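Local coordinates for protein possible TctC subunit of the Tripartite Tricarboxylate Transport(TTT) Family (PDB 6HKE) that binds malate and, as the periplasmic substrate-binding protein of a tripartite tricarboxylate transporter, probably delivers this C4-dicarboxylate to the membrane components for uptake, at residues A34-A39 / S266-R271; D101-A106 / A243-P248; L114-K119 / V205-I210. The protein carries 2 engineered substitutions. All blocks are in the same frame, centred on the assembly; numbering follows the deposited sequence.

Interaction 1. Residues A34-A39 / S266-R271; sequences ARLITA and SDVRTR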
loop_
_atom_site.group_PDB
_atom_site.type_symbol
_atom_site.label_atom_id
_atom_site.label_comp_id
_atom_site.label_asym_id
_atom_site.label_seq_id
_atom_site.Cartn_x
_atom_site.Cartn_y
_atom_site.Cartn_z
ATOM N N ALA A 34 -7.534 -1.958 6.549
ATOM C CA ALA A 34 -7.431 -2.045 8.028
ATOM C C ALA A 34 -8.831 -2.004 8.660
ATOM O O ALA A 34 -9.112 -2.816 9.558
ATOM C CB ALA A 34 -6.550 -0.945 8.548
ATOM N N ARG A 35 -9.709 -1.119 8.199
ATOM C CA ARG A 35 -11.042 -0.969 8.827
ATOM C C ARG A 35 -11.854 -2.248 8.601
ATOM O O ARG A 35 -12.573 -2.692 9.522
ATOM C CB ARG A 35 -11.762 0.263 8.281
ATOM C CG ARG A 35 -11.376 1.531 9.022
ATOM C CD ARG A 35 -11.960 2.784 8.410
ATOM N NE ARG A 35 -11.145 3.886 8.884
ATOM C CZ ARG A 35 -11.237 4.432 10.083
ATOM N NH1 ARG A 35 -12.160 4.025 10.944
ATOM N NH2 ARG A 35 -10.402 5.398 10.413
ATOM N N LEU A 36 -11.723 -2.810 7.417
ATOM C CA LEU A 36 -12.476 -4.005 6.972
ATOM C C LEU A 36 -12.028 -5.217 7.794
ATOM O O LEU A 36 -12.906 -5.974 8.267
ATOM C CB LEU A 36 -12.217 -4.187 5.474
ATOM C CG LEU A 36 -12.755 -5.478 4.875
ATOM C CD1 LEU A 36 -14.259 -5.575 5.104
ATOM C CD2 LEU A 36 -12.406 -5.563 3.390
ATOM N N ILE A 37 -10.716 -5.397 7.994
ATOM C CA ILE A 37 -10.198 -6.605 8.694
ATOM C C ILE A 37 -10.320 -6.442 10.222
ATOM O O ILE A 37 -10.830 -7.385 10.892
ATOM C CB ILE A 37 -8.783 -6.969 8.213
ATOM C CG1 ILE A 37 -8.829 -7.429 6.756
ATOM C CG2 ILE A 37 -8.194 -8.039 9.099
ATOM C CD1 ILE A 37 -7.512 -7.424 6.052
ATOM N N THR A 38 -9.921 -5.296 10.767
ATOM C CA THR A 38 -9.878 -5.062 12.235
ATOM C C THR A 38 -11.280 -5.160 12.848
ATOM O O THR A 38 -11.352 -5.699 13.975
ATOM C CB THR A 38 -9.167 -3.753 12.593
ATOM O OG1 THR A 38 -9.865 -2.653 11.998
ATOM C CG2 THR A 38 -7.714 -3.807 12.158
ATOM N N ALA A 39 -12.337 -4.694 12.168
ATOM C CA ALA A 39 -13.731 -4.831 12.675
ATOM C C ALA A 39 -14.056 -6.314 12.908
ATOM O O ALA A 39 -14.577 -6.637 13.996
ATOM C CB ALA A 39 -14.738 -4.180 11.760
ATOM N N SER A 266 -16.993 -14.035 5.113
ATOM C CA SER A 266 -17.550 -13.806 3.765
ATOM C C SER A 266 -17.458 -12.322 3.411
ATOM O O SER A 266 -17.080 -12.017 2.266
ATOM C CB SER A 266 -18.962 -14.264 3.667
ATOM O OG SER A 266 -19.370 -14.199 2.312
ATOM N N ASP A 267 -17.807 -11.464 4.366
ATOM C CA ASP A 267 -17.894 -9.995 4.195
ATOM C C ASP A 267 -16.529 -9.462 3.770
ATOM O O ASP A 267 -16.479 -8.604 2.871
ATOM C CB ASP A 267 -18.309 -9.304 5.488
ATOM C CG ASP A 267 -18.973 -7.977 5.210
ATOM O OD1 ASP A 267 -20.151 -8.013 4.808
ATOM O OD2 ASP A 267 -18.289 -6.928 5.342
ATOM N N VAL A 268 -15.473 -9.962 4.408
ATOM C CA VAL A 268 -14.065 -9.527 4.180
ATOM C C VAL A 268 -13.576 -10.075 2.829
ATOM O O VAL A 268 -13.038 -9.258 2.070
ATOM C CB VAL A 268 -13.165 -9.923 5.375
ATOM C CG1 VAL A 268 -11.687 -9.686 5.132
ATOM C CG2 VAL A 268 -13.596 -9.173 6.616
ATOM N N ARG A 269 -13.798 -11.362 2.511
ATOM C CA ARG A 269 -13.275 -11.972 1.258
ATOM C C ARG A 269 -13.890 -11.253 0.056
ATOM O O ARG A 269 -13.140 -10.870 -0.862
ATOM C CB ARG A 269 -13.600 -13.458 1.119
ATOM C CG ARG A 269 -13.066 -14.339 2.236
ATOM C CD ARG A 269 -13.584 -15.744 2.016
ATOM N NE ARG A 269 -13.271 -16.162 0.653
ATOM C CZ ARG A 269 -12.081 -16.620 0.262
ATOM N NH1 ARG A 269 -11.075 -16.707 1.113
ATOM N NH2 ARG A 269 -11.888 -16.988 -0.991
ATOM N N THR A 270 -15.206 -11.047 0.074
ATOM C CA THR A 270 -15.934 -10.460 -1.072
ATOM C C THR A 270 -15.576 -8.970 -1.175
ATOM O O THR A 270 -15.414 -8.511 -2.324
ATOM C CB THR A 270 -17.429 -10.786 -1.030
ATOM O OG1 THR A 270 -18.002 -10.071 0.055
ATOM C CG2 THR A 270 -17.702 -12.265 -0.874
ATOM N N ARG A 271 -15.392 -8.244 -0.065
ATOM C CA ARG A 271 -15.014 -6.800 -0.149
ATOM C C ARG A 271 -13.585 -6.693 -0.693
ATOM O O ARG A 271 -13.363 -5.990 -1.698
ATOM C CB ARG A 271 -15.203 -6.075 1.180
ATOM C CG ARG A 271 -16.551 -5.366 1.328
ATOM C CD ARG A 271 -16.985 -5.314 2.791
ATOM N NE ARG A 271 -17.682 -4.123 3.290
ATOM C CZ ARG A 271 -17.121 -2.967 3.686
ATOM N NH1 ARG A 271 -17.881 -1.983 4.139
ATOM N NH2 ARG A 271 -15.819 -2.767 3.598
#
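Leu36 of helix 29-45 packs its branched end against Val268 and Arg271, one turn apart on helix 266-274, and its two methyls divide the work. CD1 lies against the arginine chain, 3.6 Å from Arg271 CD, and the same methyl meets the guanidinium through Arg271 NH2 at 3.5 Å. CD2 rests on the root of that side chain, 3.6 Å from Arg271 CB. Leu36 sets this direction at its first torsion, with CG anti to its own backbone N (chi1 172°), and the leucine and arginine chains run at a slant to each other. Val268 is the second partner: its CG2 faces Leu36 CD1 and also approaches the leucine's backbone, 3.7 Å from Leu36 O. Its second methyl, CG1, meets Ile37 CG1 at 4.0 Å, the two side chains crossing at about a right angle. The helices run nearly antiparallel, at 162°, and their short axes come no closer than 9.9 Å, a spacing filled mainly by side chains. Arg271 is bent at chi3, and Asp267 from the preceding turn forms a salt bridge to it, OD2 lying 3.5 Å from Arg271 NE but well out of the guanidinium plane. That pairing is one of charge, with no N-H directed at the oxygen. Asp267 and Val268 also touch Glu40, further along helix 29-45. The contact is therefore apolar at its centre and charged at its exposed margin: leucine, isoleucine and valine are buried between the helices, while the aliphatic part of Arg271 extends the apolar surface outward and its charge remains at the rim.

Interaction 2. Residues D101-A106 / A243-P248; sequences DFTPVA and APRGTP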
loop_
_atom_site.group_PDB
_atom_site.type_symbol
_atom_site.label_atom_id
_atom_site.label_comp_id
_atom_site.label_asym_id
_atom_site.label_seq_id
_atom_site.Cartn_x
_atom_site.Cartn_y
_atom_site.Cartn_z
ATOM N N ASP A 101 12.689 -3.418 14.045
ATOM C CA ASP A 101 12.030 -2.540 15.053
ATOM C C ASP A 101 10.549 -2.929 15.195
ATOM O O ASP A 101 9.810 -2.182 15.863
ATOM C CB ASP A 101 12.304 -1.075 14.717
ATOM C CG ASP A 101 13.733 -0.682 15.038
ATOM O OD1 ASP A 101 14.218 -1.105 16.106
ATOM O OD2 ASP A 101 14.354 0.023 14.225
ATOM N N PHE A 102 10.151 -4.077 14.633
ATOM C CA PHE A 102 8.752 -4.570 14.604
ATOM C C PHE A 102 8.719 -6.086 14.737
ATOM O O PHE A 102 9.627 -6.792 14.239
ATOM C CB PHE A 102 8.020 -4.155 13.325
ATOM C CG PHE A 102 7.957 -2.662 13.180
ATOM C CD1 PHE A 102 7.017 -1.923 13.873
ATOM C CD2 PHE A 102 8.920 -1.988 12.451
ATOM C CE1 PHE A 102 7.001 -0.536 13.788
ATOM C CE2 PHE A 102 8.896 -0.606 12.362
ATOM C CZ PHE A 102 7.926 0.119 13.015
ATOM N N THR A 103 7.678 -6.548 15.421
ATOM C CA THR A 103 7.250 -7.957 15.422
ATOM C C THR A 103 6.124 -8.060 14.405
ATOM O O THR A 103 5.022 -7.554 14.648
ATOM C CB THR A 103 6.900 -8.432 16.833
ATOM O OG1 THR A 103 8.108 -8.265 17.571
ATOM C CG2 THR A 103 6.439 -9.871 16.871
ATOM N N PRO A 104 6.403 -8.685 13.239
ATOM C CA PRO A 104 5.378 -8.966 12.242
ATOM C C PRO A 104 4.272 -9.808 12.886
ATOM O O PRO A 104 4.585 -10.727 13.584
ATOM C CB PRO A 104 6.117 -9.777 11.165
ATOM C CG PRO A 104 7.315 -10.320 11.901
ATOM C CD PRO A 104 7.707 -9.223 12.852
ATOM N N VAL A 105 3.015 -9.479 12.629
ATOM C CA VAL A 105 1.850 -10.243 13.152
ATOM C C VAL A 105 1.281 -11.079 12.008
ATOM O O VAL A 105 1.201 -12.322 12.176
ATOM C CB VAL A 105 0.815 -9.294 13.780
ATOM C CG1 VAL A 105 -0.480 -9.991 14.159
ATOM C CG2 VAL A 105 1.413 -8.607 14.981
ATOM N N ALA A 106 0.914 -10.427 10.895
ATOM C CA ALA A 106 0.072 -11.020 9.835
ATOM C C ALA A 106 0.126 -10.214 8.530
ATOM O O ALA A 106 -0.089 -8.985 8.577
ATOM C CB ALA A 106 -1.341 -11.107 10.343
ATOM N N ALA A 243 3.575 -5.303 15.286
ATOM C CA ALA A 243 3.567 -4.918 16.711
ATOM C C ALA A 243 4.931 -4.332 17.041
ATOM O O ALA A 243 5.886 -4.521 16.280
ATOM C CB ALA A 243 3.255 -6.108 17.585
ATOM N N PRO A 244 5.063 -3.592 18.165
ATOM C CA PRO A 244 6.367 -3.100 18.599
ATOM C C PRO A 244 7.271 -4.313 18.802
ATOM O O PRO A 244 6.747 -5.385 19.080
ATOM C CB PRO A 244 6.058 -2.307 19.877
ATOM C CG PRO A 244 4.606 -1.917 19.713
ATOM C CD PRO A 244 3.976 -3.118 19.040
ATOM N N ARG A 245 8.577 -4.140 18.598
ATOM C CA ARG A 245 9.545 -5.251 18.744
ATOM C C ARG A 245 9.462 -5.717 20.197
ATOM O O ARG A 245 9.245 -4.875 21.062
ATOM C CB ARG A 245 10.945 -4.811 18.321
ATOM C CG ARG A 245 11.899 -5.970 18.080
ATOM C CD ARG A 245 11.393 -6.972 17.059
ATOM N NE ARG A 245 12.432 -7.929 16.697
ATOM C CZ ARG A 245 12.446 -8.661 15.588
ATOM N NH1 ARG A 245 11.460 -8.576 14.707
ATOM N NH2 ARG A 245 13.457 -9.488 15.357
ATOM N N GLY A 246 9.490 -7.021 20.432
ATOM C CA GLY A 246 9.405 -7.589 21.794
ATOM C C GLY A 246 7.982 -7.880 22.247
ATOM O O GLY A 246 7.833 -8.271 23.408
ATOM N N THR A 247 6.972 -7.702 21.389
ATOM C CA THR A 247 5.574 -8.090 21.705
ATOM C C THR A 247 5.593 -9.609 21.864
ATOM O O THR A 247 6.069 -10.311 20.970
ATOM C CB THR A 247 4.550 -7.607 20.669
ATOM O OG1 THR A 247 4.572 -6.184 20.570
ATOM C CG2 THR A 247 3.134 -8.014 21.023
ATOM N N PRO A 248 5.174 -10.133 23.041
ATOM C CA PRO A 248 5.252 -11.562 23.325
ATOM C C PRO A 248 4.603 -12.403 22.222
ATOM O O PRO A 248 3.546 -12.004 21.700
ATOM C CB PRO A 248 4.496 -11.670 24.657
ATOM C CG PRO A 248 4.777 -10.349 25.336
ATOM C CD PRO A 248 4.667 -9.364 24.195
HETATM O O HOH W 1 9.694 -1.555 18.384
#
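Arg245 turns back over the backbone of the facing strand and gives NH1 to Phe102 O, a short 2.6 Å bond from a side chain to a main-chain carbonyl. The oxygen lies close to the guanidinium plane, and the N-H...O angle is 147°. A bend at chi2 (56°) directs CD toward the same carbonyl, and CD also passes 3.6 Å from Thr103 OG1. On the backbone side of Arg245, a water takes the N-H of Arg245 and donates to Asp101 O, linking the two segments through their backbones. Regular antiparallel pairing is found at Thr103 and Ala243, whose N-H and C=O groups are exchanged in two bonds of 2.8 Å. Beyond it residues 244-247 form a type II turn, with Gly246 at positive phi. Pro244 O accepts both the backbone N and OG1 of Thr247, the hydroxyl at 2.8 Å. Thr103 OG1 faces this turn and receives a weak bond from Gly246 N. Val105 CG2 packs on Ala243 CB at 4.1 Å, and Val105 and Ala106 both face Leu241, a classic beta bulge. Helix 249-263 packs on Thr103 and Val105, and its Asn256 binds Val105 O. The Phe102 side chain touches Ala63 and Ala67 of helix 61-67, and its ring meets His84 and Tyr96 edge-to-face, while Ala243 touches Leu76 on the adjoining strand 75-80.

Interaction 3. Residues L114-K119 / V205-I210; sequences LLLARK and VKAYVI
Ala117 and Lys206 face each other as an antiparallel hydrogen-bonded pair, Ala117 N giving to Lys206 O at 2.8 Å and Lys206 N returning to Ala117 O at 3.1 Å. Further along, Tyr208 N donates to Leu115 O, and Leu115 N to Val209 O. Two residues of 205-210 thus bond to Leu115, because segment 205-210 turns a corner at Tyr208 before pairing resumes. The corner places the tyrosine ring edge-on to Ala117, whose CB lies in the ring plane 3.5 Å from CE2. Leu115 CD2 packs against Tyr208 CB. On the other face Leu116 CD2 meets Ala207 CB at 4.0 Å, and Leu114 CD2 is pressed tightly on Ile210 CB at 3.4 Å. Lys206 starts from the crowded position, CG between the backbone N and the carbonyl carbon (chi1 52°), then runs extended alongside the carbonyls of Arg118 and Lys119, its CD 3.4 Å from Lys119 O. Its ammonium is held by Phe121 O and more weakly by Pro123 O. An alanine in place of Lys206 would probably leave Phe121 O without this charged partner and uncover the carbonyls of Arg118 and Lys119 where the methylenes now lie. Farther out, Phe129 meets the Tyr208 ring with planes at about 60°, and Asp187 forms a salt bridge with Arg118. Leu116 and Val205 are packed by helices 174-182 and 193-201, and Leu116 lies about 11 Å, side chain to ligand, from bound malate. Strand 102-118 pairs with 188-192 as well as with 205-210, both antiparallel, in a helix-covered sheet, in keeping with the alpha/beta architecture of a type II periplasmic binding protein.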
loop_
_atom_site.group_PDB
_atom_site.type_symbol
_atom_site.label_atom_id
_atom_site.label_comp_id
_atom_site.label_asym_id
_atom_site.label_seq_id
_atom_site.Cartn_x
_atom_site.Cartn_y
_atom_site.Cartn_z
ATOM N N LEU A 114 -1.592 0.232 -10.107
ATOM C CA LEU A 114 -2.037 0.736 -11.424
ATOM C C LEU A 114 -1.449 2.121 -11.662
ATOM O O LEU A 114 -1.454 2.934 -10.726
ATOM C CB LEU A 114 -3.560 0.837 -11.402
ATOM C CG LEU A 114 -4.288 -0.490 -11.531
ATOM C CD1 LEU A 114 -5.762 -0.332 -11.225
ATOM C CD2 LEU A 114 -4.110 -1.039 -12.934
ATOM N N LEU A 115 -1.040 2.395 -12.900
ATOM C CA LEU A 115 -0.711 3.763 -13.355
ATOM C C LEU A 115 -2.015 4.427 -13.783
ATOM O O LEU A 115 -2.601 3.939 -14.736
ATOM C CB LEU A 115 0.287 3.663 -14.503
ATOM C CG LEU A 115 0.588 4.975 -15.203
ATOM C CD1 LEU A 115 1.083 6.018 -14.208
ATOM C CD2 LEU A 115 1.588 4.749 -16.317
ATOM N N LEU A 116 -2.497 5.416 -13.029
ATOM C CA LEU A 116 -3.751 6.152 -13.330
ATOM C C LEU A 116 -3.392 7.533 -13.855
ATOM O O LEU A 116 -2.327 8.044 -13.497
ATOM C CB LEU A 116 -4.592 6.347 -12.077
ATOM C CG LEU A 116 -4.850 5.123 -11.225
ATOM C CD1 LEU A 116 -5.782 5.521 -10.098
ATOM C CD2 LEU A 116 -5.431 3.979 -12.048
ATOM N N ALA A 117 -4.275 8.140 -14.626
ATOM C CA ALA A 117 -4.149 9.570 -14.959
ATOM C C ALA A 117 -5.521 10.206 -14.894
ATOM O O ALA A 117 -6.546 9.474 -14.912
ATOM C CB ALA A 117 -3.516 9.745 -16.314
ATOM N N ARG A 118 -5.511 11.536 -14.829
ATOM C CA ARG A 118 -6.718 12.370 -15.017
ATOM C C ARG A 118 -7.384 11.978 -16.349
ATOM O O ARG A 118 -6.638 11.656 -17.307
ATOM C CB ARG A 118 -6.326 13.846 -14.921
ATOM C CG ARG A 118 -5.238 14.298 -15.883
ATOM C CD ARG A 118 -5.091 15.800 -15.706
ATOM N NE ARG A 118 -4.269 16.410 -16.732
ATOM C CZ ARG A 118 -4.702 16.757 -17.934
ATOM N NH1 ARG A 118 -5.963 16.552 -18.279
ATOM N NH2 ARG A 118 -3.859 17.298 -18.794
ATOM N N LYS A 119 -8.724 11.948 -16.347
ATOM C CA LYS A 119 -9.646 11.565 -17.456
ATOM C C LYS A 119 -9.126 12.026 -18.827
ATOM O O LYS A 119 -9.126 11.216 -19.774
ATOM C CB LYS A 119 -11.008 12.238 -17.248
ATOM C CG LYS A 119 -12.139 11.375 -16.707
ATOM C CD LYS A 119 -13.397 12.203 -16.414
ATOM C CE LYS A 119 -14.693 11.547 -16.851
ATOM N NZ LYS A 119 -15.754 11.667 -15.821
ATOM N N VAL A 205 -11.415 8.398 -13.519
ATOM C CA VAL A 205 -9.977 8.430 -13.898
ATOM C C VAL A 205 -9.764 7.303 -14.892
ATOM O O VAL A 205 -10.728 6.551 -15.134
ATOM C CB VAL A 205 -9.053 8.293 -12.670
ATOM C CG1 VAL A 205 -9.220 9.450 -11.693
ATOM C CG2 VAL A 205 -9.246 6.966 -11.966
ATOM N N LYS A 206 -8.546 7.172 -15.412
ATOM C CA LYS A 206 -8.191 6.068 -16.327
ATOM C C LYS A 206 -6.880 5.429 -15.864
ATOM O O LYS A 206 -6.087 6.119 -15.179
ATOM C CB LYS A 206 -8.148 6.567 -17.773
ATOM C CG LYS A 206 -7.299 7.791 -18.041
ATOM C CD LYS A 206 -7.472 8.272 -19.454
ATOM C CE LYS A 206 -6.381 9.224 -19.892
ATOM N NZ LYS A 206 -6.462 9.499 -21.346
ATOM N N ALA A 207 -6.735 4.132 -16.155
ATOM C CA ALA A 207 -5.522 3.315 -15.942
ATOM C C ALA A 207 -4.809 3.193 -17.286
ATOM O O ALA A 207 -5.503 3.040 -18.268
ATOM C CB ALA A 207 -5.904 1.954 -15.418
ATOM N N TYR A 208 -3.484 3.299 -17.328
ATOM C CA TYR A 208 -2.681 2.974 -18.529
ATOM C C TYR A 208 -2.231 1.519 -18.426
ATOM O O TYR A 208 -2.527 0.754 -19.344
ATOM C CB TYR A 208 -1.534 3.968 -18.682
ATOM C CG TYR A 208 -1.983 5.298 -19.226
ATOM C CD1 TYR A 208 -2.029 5.515 -20.591
ATOM C CD2 TYR A 208 -2.391 6.325 -18.390
ATOM C CE1 TYR A 208 -2.435 6.732 -21.112
ATOM C CE2 TYR A 208 -2.811 7.545 -18.897
ATOM C CZ TYR A 208 -2.838 7.749 -20.266
ATOM O OH TYR A 208 -3.239 8.949 -20.791
ATOM N N VAL A 209 -1.587 1.134 -17.319
ATOM C CA VAL A 209 -1.078 -0.256 -17.145
ATOM C C VAL A 209 -1.275 -0.695 -15.695
ATOM O O VAL A 209 -1.541 0.152 -14.839
ATOM C CB VAL A 209 0.382 -0.397 -17.608
ATOM C CG1 VAL A 209 0.476 -0.244 -19.112
ATOM C CG2 VAL A 209 1.318 0.577 -16.915
ATOM N N ILE A 210 -1.247 -2.006 -15.484
ATOM C CA ILE A 210 -1.212 -2.657 -14.146
ATOM C C ILE A 210 0.208 -3.205 -13.985
ATOM O O ILE A 210 0.736 -3.764 -14.964
ATOM C CB ILE A 210 -2.324 -3.719 -14.029
ATOM C CG1 ILE A 210 -2.405 -4.312 -12.622
ATOM C CG2 ILE A 210 -2.177 -4.803 -15.080
ATOM C CD1 ILE A 210 -3.657 -5.151 -12.398
#

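Strand 102-118 joins interactions 2 and 3: its start pairs with 236-244 and its end with 205-210, in one mixed sheet, with the contact centres 36 Å apart on opposite sides of the chain's centre. Interaction 1 is a helix-helix contact instead, its centre 22 Å from that of interaction 2 and 26 Å from that of interaction 3. Along the chain each contact encloses the next: 34-39 comes first and 266-271 last, 101-106 and 243-248 lie between them, and 114-119 with 205-210 lies innermost. The long strand thus spans the protein, consistent with the two-lobed architecture of a periplasmic binding protein.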